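ABC transporter, substrate-binding protein (Clostridium perfringens, PDB 4EDP) probably captures a small solute outside the cell and delivers it to the membrane components of an ABC importer. Local coordinates at residues A[39-44]-A[89-94]; A[117-122]-A[303-308]; A[135-140]-A[263-268]. All blocks are in the same frame, centred on the assembly; numbering follows the deposited sequence.

Contact 1. Residues A[39-44]-A[89-94]. With ACT (acetate ion), chain F; ACT (acetate ion), chain E.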
loop_
_atom_site.group_PDB
_atom_site.type_symbol
_atom_site.label_atom_id
_atom_site.label_comp_id
_atom_site.label_asym_id
_atom_site.label_seq_id
_atom_site.Cartn_x
_atom_site.Cartn_y
_atom_site.Cartn_z
ATOM N N VAL A 39 -2.756 -3.175 20.974
ATOM C CA VAL A 39 -2.499 -2.879 19.568
ATOM C C VAL A 39 -3.386 -3.668 18.599
ATOM O O VAL A 39 -3.394 -4.898 18.622
ATOM C CB VAL A 39 -1.031 -3.209 19.224
ATOM C CG1 VAL A 39 -0.764 -2.961 17.746
ATOM C CG2 VAL A 39 -0.064 -2.424 20.119
ATOM N N SER A 40 -4.138 -2.959 17.763
ATOM C CA SER A 40 -4.971 -3.596 16.738
ATOM C C SER A 40 -4.110 -3.740 15.482
ATOM O O SER A 40 -3.678 -2.732 14.909
ATOM C CB SER A 40 -6.204 -2.749 16.454
ATOM O OG SER A 40 -6.959 -3.273 15.379
ATOM N N THR A 41 -3.867 -4.976 15.044
ATOM C CA THR A 41 -3.022 -5.215 13.880
ATOM C C THR A 41 -3.312 -6.577 13.243
ATOM O O THR A 41 -4.104 -7.359 13.768
ATOM C CB THR A 41 -1.525 -5.123 14.265
ATOM O OG1 THR A 41 -0.709 -5.047 13.084
ATOM C CG2 THR A 41 -1.109 -6.313 15.134
ATOM N N TRP A 42 -2.681 -6.848 12.106
ATOM C CA TRP A 42 -2.879 -8.115 11.391
ATOM C C TRP A 42 -2.251 -9.291 12.121
ATOM O O TRP A 42 -2.807 -10.396 12.137
ATOM C CB TRP A 42 -2.275 -8.042 9.983
ATOM C CG TRP A 42 -2.824 -6.921 9.151
ATOM C CD1 TRP A 42 -3.958 -6.940 8.394
ATOM C CD2 TRP A 42 -2.257 -5.614 8.992
ATOM N NE1 TRP A 42 -4.140 -5.723 7.785
ATOM C CE2 TRP A 42 -3.103 -4.896 8.130
ATOM C CE3 TRP A 42 -1.120 -4.985 9.496
ATOM C CZ2 TRP A 42 -2.845 -3.574 7.759
ATOM C CZ3 TRP A 42 -0.860 -3.669 9.114
ATOM C CH2 TRP A 42 -1.723 -2.985 8.267
ATOM N N GLY A 43 -1.088 -9.069 12.717
ATOM C CA GLY A 43 -0.401 -10.144 13.419
ATOM C C GLY A 43 0.101 -11.226 12.475
ATOM O O GLY A 43 0.020 -12.424 12.777
ATOM N N LEU A 44 0.590 -10.810 11.308
ATOM C CA LEU A 44 1.154 -11.741 10.338
ATOM C C LEU A 44 2.578 -12.005 10.790
ATOM O O LEU A 44 3.258 -11.084 11.227
ATOM C CB LEU A 44 1.161 -11.120 8.943
ATOM C CG LEU A 44 -0.206 -10.782 8.342
ATOM C CD1 LEU A 44 -0.039 -9.982 7.038
ATOM C CD2 LEU A 44 -1.024 -12.053 8.123
ATOM N N ILE A 89 -3.688 1.763 19.906
ATOM C CA ILE A 89 -3.189 2.122 18.585
ATOM C C ILE A 89 -3.639 1.115 17.552
ATOM O O ILE A 89 -3.777 -0.075 17.843
ATOM C CB ILE A 89 -1.679 2.306 18.515
ATOM C CG1 ILE A 89 -0.949 1.022 18.795
ATOM C CG2 ILE A 89 -1.209 3.436 19.446
ATOM C CD1 ILE A 89 0.452 1.088 18.302
ATOM N N THR A 90 -3.834 1.610 16.334
ATOM C CA THR A 90 -4.360 0.816 15.250
ATOM C C THR A 90 -3.539 0.868 13.975
ATOM O O THR A 90 -3.267 1.950 13.433
ATOM C CB THR A 90 -5.782 1.317 14.922
ATOM O OG1 THR A 90 -6.626 1.181 16.086
ATOM C CG2 THR A 90 -6.393 0.550 13.750
ATOM N N TYR A 91 -3.141 -0.309 13.516
ATOM C CA TYR A 91 -2.406 -0.480 12.252
ATOM C C TYR A 91 -3.425 -0.812 11.146
ATOM O O TYR A 91 -4.200 -1.760 11.280
ATOM C CB TYR A 91 -1.421 -1.655 12.329
ATOM C CG TYR A 91 -0.082 -1.471 13.013
ATOM C CD1 TYR A 91 0.039 -1.463 14.391
ATOM C CD2 TYR A 91 1.085 -1.396 12.263
ATOM C CE1 TYR A 91 1.293 -1.342 15.003
ATOM C CE2 TYR A 91 2.324 -1.272 12.858
ATOM C CZ TYR A 91 2.424 -1.246 14.233
ATOM O OH TYR A 91 3.654 -1.140 14.820
ATOM N N LEU A 92 -3.433 -0.039 10.061
ATOM C CA LEU A 92 -4.320 -0.287 8.919
ATOM C C LEU A 92 -3.688 0.179 7.620
ATOM O O LEU A 92 -2.777 1.017 7.610
ATOM C CB LEU A 92 -5.650 0.493 9.047
ATOM C CG LEU A 92 -6.652 0.144 10.166
ATOM C CD1 LEU A 92 -7.696 1.258 10.358
ATOM C CD2 LEU A 92 -7.296 -1.201 9.862
ATOM N N ALA A 93 -4.166 -0.388 6.518
ATOM C CA ALA A 93 -3.808 0.109 5.206
ATOM C C ALA A 93 -4.418 1.523 5.178
ATOM O O ALA A 93 -5.481 1.763 5.763
ATOM C CB ALA A 93 -4.406 -0.761 4.105
ATOM N N GLU A 94 -3.756 2.465 4.519
ATOM C CA GLU A 94 -4.246 3.848 4.508
ATOM C C GLU A 94 -5.724 3.982 4.081
ATOM O O GLU A 94 -6.463 4.799 4.654
ATOM C CB GLU A 94 -3.360 4.730 3.612
ATOM C CG GLU A 94 -3.743 6.191 3.726
ATOM C CD GLU A 94 -3.020 7.117 2.779
ATOM O OE1 GLU A 94 -2.298 6.635 1.880
ATOM O OE2 GLU A 94 -3.219 8.344 2.936
HETATM C C ACT F . 1.525 -6.772 11.190
HETATM O O ACT F . 1.549 -7.700 10.351
HETATM O OXT ACT F . 0.761 -6.938 12.174
HETATM C CH3 ACT F . 2.368 -5.537 11.025
HETATM C C ACT E . 5.929 -2.172 12.298
HETATM O O ACT E . 5.746 -1.342 13.230
HETATM O OXT ACT E . 6.823 -1.885 11.459
HETATM C CH3 ACT E . 5.142 -3.446 12.180
#
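Two neighbouring parallel strands of a periplasmic-binding-protein sheet, 37-41 and 89-93, meet here, and the chain leaving the first bends into a loop that holds an acetate ion. The strands run 11° from parallel. Ser40 ties them together from both its backbone ends: its N donates to Ile89 O at 2.9 Å, and Tyr91 N donates to Ser40 O at 2.8 Å, each nearly along the C=O axis. Val39 and Ile89, beta-branched and suited to extended backbone, lie side by side on one face, with Val39 CG2 on Ile89 CG1. Ser40 and Thr90 occupy the other face, their hydroxyls bonded to Arg75 and Asn270.

Val39 CG1 lies obliquely to the Tyr91 ring, 3.8 Å from Tyr91 CD1, while Tyr91 CB meets Thr41 OG1. From its far end Tyr91 OH donates to O of the chain E acetate at 2.6 Å, which arrives in the plane of the ring. Trp42 CG is anti to its own carbonyl carbon (chi1 -57°), which brings the indole back over the second strand: the Trp42 and Tyr91 side chains cross at about a right angle, Trp42 CZ3 lying 3.8 Å from Tyr91 CB, and CZ2 reaches Ala93 N. Arg75 makes a cation-pi contact with the indole and also bonds Tyr91 O.

The loop grips the second ion. OXT of the chain F acetate accepts from Thr41 OG1 at 2.6 Å and from Gly43 N at 2.9 Å; a weak bond from Leu44 N reaches its other oxygen. Gly43 has positive phi (68°), a conformation glycine adopts easily. One acetate, probably from the crystallisation liquor, held by the Thr41 hydroxyl and loop N-H groups, with another on Tyr91 OH, is consistent with the ligand cleft of a solute-binding protein.

Contact 2. Residues A[117-122]-A[303-308]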
loop_
_atom_site.group_PDB
_atom_site.type_symbol
_atom_site.label_atom_id
_atom_site.label_comp_id
_atom_site.label_asym_id
_atom_site.label_seq_id
_atom_site.Cartn_x
_atom_site.Cartn_y
_atom_site.Cartn_z
ATOM N N ALA A 117 9.179 11.572 12.825
ATOM C CA ALA A 117 8.445 11.882 11.600
ATOM C C ALA A 117 9.262 12.827 10.701
ATOM O O ALA A 117 9.025 12.879 9.476
ATOM C CB ALA A 117 7.072 12.482 11.915
ATOM N N SER A 118 10.222 13.554 11.275
ATOM C CA SER A 118 11.075 14.459 10.489
ATOM C C SER A 118 11.954 13.679 9.517
ATOM O O SER A 118 12.434 14.236 8.522
ATOM C CB SER A 118 11.966 15.337 11.379
ATOM O OG SER A 118 13.024 14.595 12.000
ATOM N N GLU A 119 12.148 12.395 9.790
ATOM C CA GLU A 119 13.009 11.560 8.956
ATOM C C GLU A 119 12.272 10.826 7.827
ATOM O O GLU A 119 12.891 10.132 7.031
ATOM C CB GLU A 119 13.789 10.585 9.858
ATOM C CG GLU A 119 14.722 11.313 10.813
ATOM C CD GLU A 119 15.441 10.417 11.817
ATOM O OE1 GLU A 119 15.365 9.171 11.756
ATOM O OE2 GLU A 119 16.091 10.994 12.700
ATOM N N MET A 120 10.962 11.012 7.729
ATOM C CA MET A 120 10.169 10.366 6.695
ATOM C C MET A 120 10.526 10.929 5.326
ATOM O O MET A 120 10.901 12.105 5.211
ATOM C CB MET A 120 8.671 10.550 6.987
ATOM C CG MET A 120 8.205 9.713 8.210
ATOM S SD MET A 120 6.556 10.084 8.855
ATOM C CE MET A 120 5.509 9.427 7.538
ATOM N N ASN A 121 10.442 10.098 4.291
ATOM C CA ASN A 121 10.737 10.577 2.944
ATOM C C ASN A 121 9.592 11.513 2.535
ATOM O O ASN A 121 8.527 11.474 3.138
ATOM C CB ASN A 121 10.994 9.420 1.971
ATOM C CG ASN A 121 9.796 8.530 1.763
ATOM O OD1 ASN A 121 8.717 8.992 1.380
ATOM N ND2 ASN A 121 10.007 7.219 1.915
ATOM N N GLU A 122 9.828 12.359 1.534
ATOM C CA GLU A 122 8.844 13.351 1.122
ATOM C C GLU A 122 7.484 12.768 0.745
ATOM O O GLU A 122 6.457 13.373 1.045
ATOM C CB GLU A 122 9.373 14.168 -0.048
ATOM C CG GLU A 122 8.429 15.291 -0.435
ATOM C CD GLU A 122 8.826 16.000 -1.698
ATOM O OE1 GLU A 122 10.012 15.934 -2.060
ATOM O OE2 GLU A 122 7.937 16.636 -2.323
ATOM N N PRO A 303 10.937 0.769 4.015
ATOM C CA PRO A 303 11.007 1.858 4.979
ATOM C C PRO A 303 10.481 3.191 4.506
ATOM O O PRO A 303 10.501 3.496 3.304
ATOM C CB PRO A 303 12.498 1.973 5.242
ATOM C CG PRO A 303 13.135 1.533 3.946
ATOM C CD PRO A 303 12.261 0.426 3.465
ATOM N N VAL A 304 9.966 3.967 5.453
ATOM C CA VAL A 304 9.565 5.349 5.166
ATOM C C VAL A 304 10.636 6.301 5.720
ATOM O O VAL A 304 10.646 7.487 5.382
ATOM C CB VAL A 304 8.184 5.736 5.752
ATOM C CG1 VAL A 304 7.061 4.885 5.117
ATOM C CG2 VAL A 304 8.166 5.616 7.293
ATOM N N ASN A 305 11.539 5.791 6.568
ATOM C CA ASN A 305 12.590 6.608 7.142
ATOM C C ASN A 305 13.739 6.689 6.141
ATOM O O ASN A 305 14.356 5.677 5.828
ATOM C CB ASN A 305 13.042 6.030 8.507
ATOM C CG ASN A 305 14.079 6.890 9.206
ATOM O OD1 ASN A 305 15.046 7.362 8.586
ATOM N ND2 ASN A 305 13.930 7.041 10.533
ATOM N N LYS A 306 14.010 7.897 5.635
ATOM C CA LYS A 306 15.051 8.097 4.623
ATOM C C LYS A 306 16.485 7.920 5.121
ATOM O O LYS A 306 17.428 7.934 4.315
ATOM C CB LYS A 306 14.891 9.481 3.955
ATOM C CG LYS A 306 15.149 10.656 4.845
ATOM C CD LYS A 306 14.752 11.961 4.147
ATOM C CE LYS A 306 14.918 13.135 5.082
ATOM N NZ LYS A 306 14.633 14.435 4.402
ATOM N N GLU A 307 16.671 7.750 6.422
ATOM C CA GLU A 307 18.017 7.599 6.967
ATOM C C GLU A 307 18.491 6.162 7.125
ATOM O O GLU A 307 19.633 5.935 7.532
ATOM C CB GLU A 307 18.078 8.250 8.347
ATOM C CG GLU A 307 17.606 9.697 8.370
ATOM C CD GLU A 307 18.471 10.613 7.527
ATOM O OE1 GLU A 307 19.584 10.193 7.144
ATOM O OE2 GLU A 307 18.039 11.761 7.258
ATOM N N VAL A 308 17.629 5.204 6.795
ATOM C CA VAL A 308 17.928 3.770 6.934
ATOM C C VAL A 308 19.046 3.242 6.021
ATOM O O VAL A 308 19.063 3.538 4.830
ATOM C CB VAL A 308 16.638 2.953 6.685
ATOM C CG1 VAL A 308 16.941 1.476 6.510
ATOM C CG2 VAL A 308 15.647 3.184 7.819
HETATM O O HOH W 1 12.269 6.221 2.747
#
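Glu119 and Asn305 lie side by side and point the same way, yet their carboxylate and amide planes stand 70° apart. Asn305 CG is anti to its backbone N (chi1 -176°), carrying the amide to the glutamate, and ND2 donates, close to the amide plane, to the anti lone pair of Glu119 OE1 at 2.8 Å. An asparagine suits this place because both ends of its amide are employed: OD1 takes Glu307 N at 2.7 Å in an Asx turn, overlapping the type I turn 305-308, while ND2 also bonds Leu287 O.

Glu307 crosses Glu119 at about a right angle, touching it through CG; its chain is bent at chi2, and the like-charged Glu119 OE2 and Glu307 OE2 stay 5.8 Å apart. The Lys306 chain, extended beyond CG, runs past the backbone, with CG 3.2 Å from Glu119 O. That same oxygen accepts Lys306 N at 2.9 Å, and on the other side of the single bridge between Met120 and Asn305, Asn121 N donates to Val304 O at 2.8 Å.

Met120 and Val304 are also aligned, Met120 CG resting 4.2 Å from Val304 CG2, an apolar pair. Asn121 ND2 gives a 2.6 Å hydrogen bond to a water that donates to Pro303 O, and Asn121 OD1 accepts from Ala124 N.

Both segments are loops: 117-122 leads toward helix 125-130, whose Lys125, Thr127 and Val128 pack on Met120, and 303-308 follows helix 289-299, from which Gln292 receives the N-H groups of Val304 and Asn305. Met120 and Val304 also lie against the Ala135 end of strand 135-145.

Contact 3. Residues A[135-140]-A[263-268]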
loop_
_atom_site.group_PDB
_atom_site.type_symbol
_atom_site.label_atom_id
_atom_site.label_comp_id
_atom_site.label_asym_id
_atom_site.label_seq_id
_atom_site.Cartn_x
_atom_site.Cartn_y
_atom_site.Cartn_z
ATOM N N ALA A 135 2.320 7.140 7.896
ATOM C CA ALA A 135 2.737 5.890 7.254
ATOM C C ALA A 135 3.968 5.388 7.986
ATOM O O ALA A 135 4.837 6.181 8.297
ATOM C CB ALA A 135 3.128 6.119 5.799
ATOM N N TYR A 136 4.052 4.079 8.234
ATOM C CA TYR A 136 5.252 3.478 8.832
ATOM C C TYR A 136 5.954 2.570 7.789
ATOM O O TYR A 136 7.079 2.096 8.016
ATOM C CB TYR A 136 4.935 2.660 10.112
ATOM C CG TYR A 136 4.108 1.441 9.828
ATOM C CD1 TYR A 136 2.726 1.528 9.729
ATOM C CD2 TYR A 136 4.709 0.213 9.569
ATOM C CE1 TYR A 136 1.961 0.426 9.414
ATOM C CE2 TYR A 136 3.947 -0.904 9.268
ATOM C CZ TYR A 136 2.579 -0.789 9.189
ATOM O OH TYR A 136 1.813 -1.892 8.862
ATOM N N THR A 137 5.268 2.273 6.682
ATOM C CA THR A 137 5.830 1.476 5.609
ATOM C C THR A 137 5.117 1.870 4.328
ATOM O O THR A 137 4.048 2.522 4.361
ATOM C CB THR A 137 5.680 -0.049 5.855
ATOM O OG1 THR A 137 6.481 -0.783 4.928
ATOM C CG2 THR A 137 4.193 -0.491 5.713
ATOM N N LEU A 138 5.692 1.464 3.203
ATOM C CA LEU A 138 5.130 1.747 1.890
ATOM C C LEU A 138 5.351 0.562 0.968
ATOM O O LEU A 138 6.164 -0.315 1.256
ATOM C CB LEU A 138 5.766 3.016 1.292
ATOM C CG LEU A 138 7.270 2.988 0.970
ATOM C CD1 LEU A 138 7.582 2.237 -0.339
ATOM C CD2 LEU A 138 7.817 4.418 0.848
ATOM N N ASN A 139 4.608 0.548 -0.128
ATOM C CA ASN A 139 4.691 -0.456 -1.177
ATOM C C ASN A 139 4.507 0.281 -2.511
ATOM O O ASN A 139 3.986 1.414 -2.538
ATOM C CB ASN A 139 3.568 -1.482 -1.083
ATOM C CG ASN A 139 3.525 -2.188 0.252
ATOM O OD1 ASN A 139 4.522 -2.750 0.707
ATOM N ND2 ASN A 139 2.355 -2.210 0.860
ATOM N N SER A 140 4.895 -0.359 -3.606
ATOM C CA SER A 140 4.719 0.256 -4.951
ATOM C C SER A 140 4.314 -0.795 -5.961
ATOM O O SER A 140 4.268 -1.987 -5.652
ATOM C CB SER A 140 5.980 0.966 -5.449
ATOM O OG SER A 140 7.071 0.078 -5.718
ATOM N N ASN A 263 1.498 2.955 -2.057
ATOM C CA ASN A 263 0.423 2.779 -1.078
ATOM C C ASN A 263 1.140 2.655 0.278
ATOM O O ASN A 263 2.311 2.259 0.329
ATOM C CB ASN A 263 -0.542 1.642 -1.377
ATOM C CG ASN A 263 0.099 0.294 -1.357
ATOM O OD1 ASN A 263 0.245 -0.331 -0.295
ATOM N ND2 ASN A 263 0.417 -0.215 -2.545
ATOM N N PHE A 264 0.453 3.049 1.342
ATOM C CA PHE A 264 1.022 3.045 2.692
ATOM C C PHE A 264 0.163 2.292 3.694
ATOM O O PHE A 264 -1.042 2.148 3.496
ATOM C CB PHE A 264 1.059 4.497 3.227
ATOM C CG PHE A 264 1.811 5.480 2.340
ATOM C CD1 PHE A 264 3.185 5.439 2.248
ATOM C CD2 PHE A 264 1.139 6.449 1.632
ATOM C CE1 PHE A 264 3.887 6.324 1.438
ATOM C CE2 PHE A 264 1.842 7.339 0.826
ATOM C CZ PHE A 264 3.211 7.262 0.720
ATOM N N ASN A 265 0.795 1.838 4.778
ATOM C CA ASN A 265 0.088 1.323 5.935
ATOM C C ASN A 265 0.439 2.370 6.990
ATOM O O ASN A 265 1.567 2.862 7.032
ATOM C CB ASN A 265 0.536 -0.072 6.368
ATOM C CG ASN A 265 0.197 -1.131 5.336
ATOM O OD1 ASN A 265 -0.726 -0.958 4.530
ATOM N ND2 ASN A 265 0.912 -2.236 5.376
ATOM N N THR A 266 -0.514 2.708 7.848
ATOM C CA THR A 266 -0.308 3.738 8.841
ATOM C C THR A 266 -0.642 3.275 10.248
ATOM O O THR A 266 -1.269 2.238 10.431
ATOM C CB THR A 266 -1.228 4.953 8.543
ATOM O OG1 THR A 266 -2.599 4.598 8.753
ATOM C CG2 THR A 266 -1.033 5.478 7.112
ATOM N N ILE A 267 -0.224 4.058 11.240
ATOM C CA ILE A 267 -0.542 3.762 12.644
ATOM C C ILE A 267 -1.254 4.981 13.214
ATOM O O ILE A 267 -0.740 6.105 13.136
ATOM C CB ILE A 267 0.700 3.515 13.534
ATOM C CG1 ILE A 267 1.635 2.490 12.921
ATOM C CG2 ILE A 267 0.267 3.098 14.961
ATOM C CD1 ILE A 267 2.966 2.349 13.658
ATOM N N ASN A 268 -2.436 4.749 13.774
ATOM C CA ASN A 268 -3.252 5.780 14.402
ATOM C C ASN A 268 -3.447 5.558 15.894
ATOM O O ASN A 268 -3.354 4.415 16.392
ATOM C CB ASN A 268 -4.630 5.800 13.733
ATOM C CG ASN A 268 -4.637 6.607 12.488
ATOM O OD1 ASN A 268 -4.778 7.830 12.552
ATOM N ND2 ASN A 268 -4.514 5.938 11.326
#
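Asn265, Tyr136 and Asn263 bury the most surface where strands 135-145 and 262-269 run antiparallel. Tyr136 CG sits in the crowded position between the backbone N and the carbonyl carbon (chi1 66°), so the ring swings across the neighbouring strand. Its OH comes within 3.3 Å of Asn265 CB, and CD1 lies 3.5 Å from Ile267 CG1, the side chains crossing at about a right angle. Thr137 CG2 rests over one face of the ring and packs beside Asn265. Asn265 O accepts Tyr136 N at 3.0 Å, but Asn265 N makes a weak bond to Thr137 O.

Between Ala135 and Thr137 the register slips by one residue, a beta bulge where the chain turns a corner in this binding-protein fold.

Farther along strand 135-145, Asn139 and Asn263 exchange two backbone hydrogen bonds, Asn139 N to Asn263 O at 2.9 Å and Asn263 N to Asn139 O. Asparagine suits both positions because amides donate and accept: Asn139 ND2 gives to a lone pair of Asn263 OD1 at 3.1 Å, the amide planes 52° apart. On the face of Leu138 and Phe264 the packing is apolar: the ring meets Leu138 CB, and Ala135 CB, obliquely.

Contacts 1 and 3 are buried pieces of one sheet, whereas contact 2 joins partly exposed loops. Strands 89-93 and 262-269 are neighbours, so contacts 1 and 3 share a seam: Leu92 O and Thr266 N are 2.8 Å apart, a probable hydrogen bond, and Tyr136 of contact 3 packs edge-to-face on Tyr91 of contact 1. Pairing is parallel in contact 1 and antiparallel, with a bulge, in contact 3. Contact 2 has a single backbone bridge, with two backbone hydrogen bonds, an amide-carboxylate bond and a water link; it reaches the sheet through Met120 and Val304, which pack on Ala135. Contacts 1 and 2 do not touch, their centres about 20 Å apart.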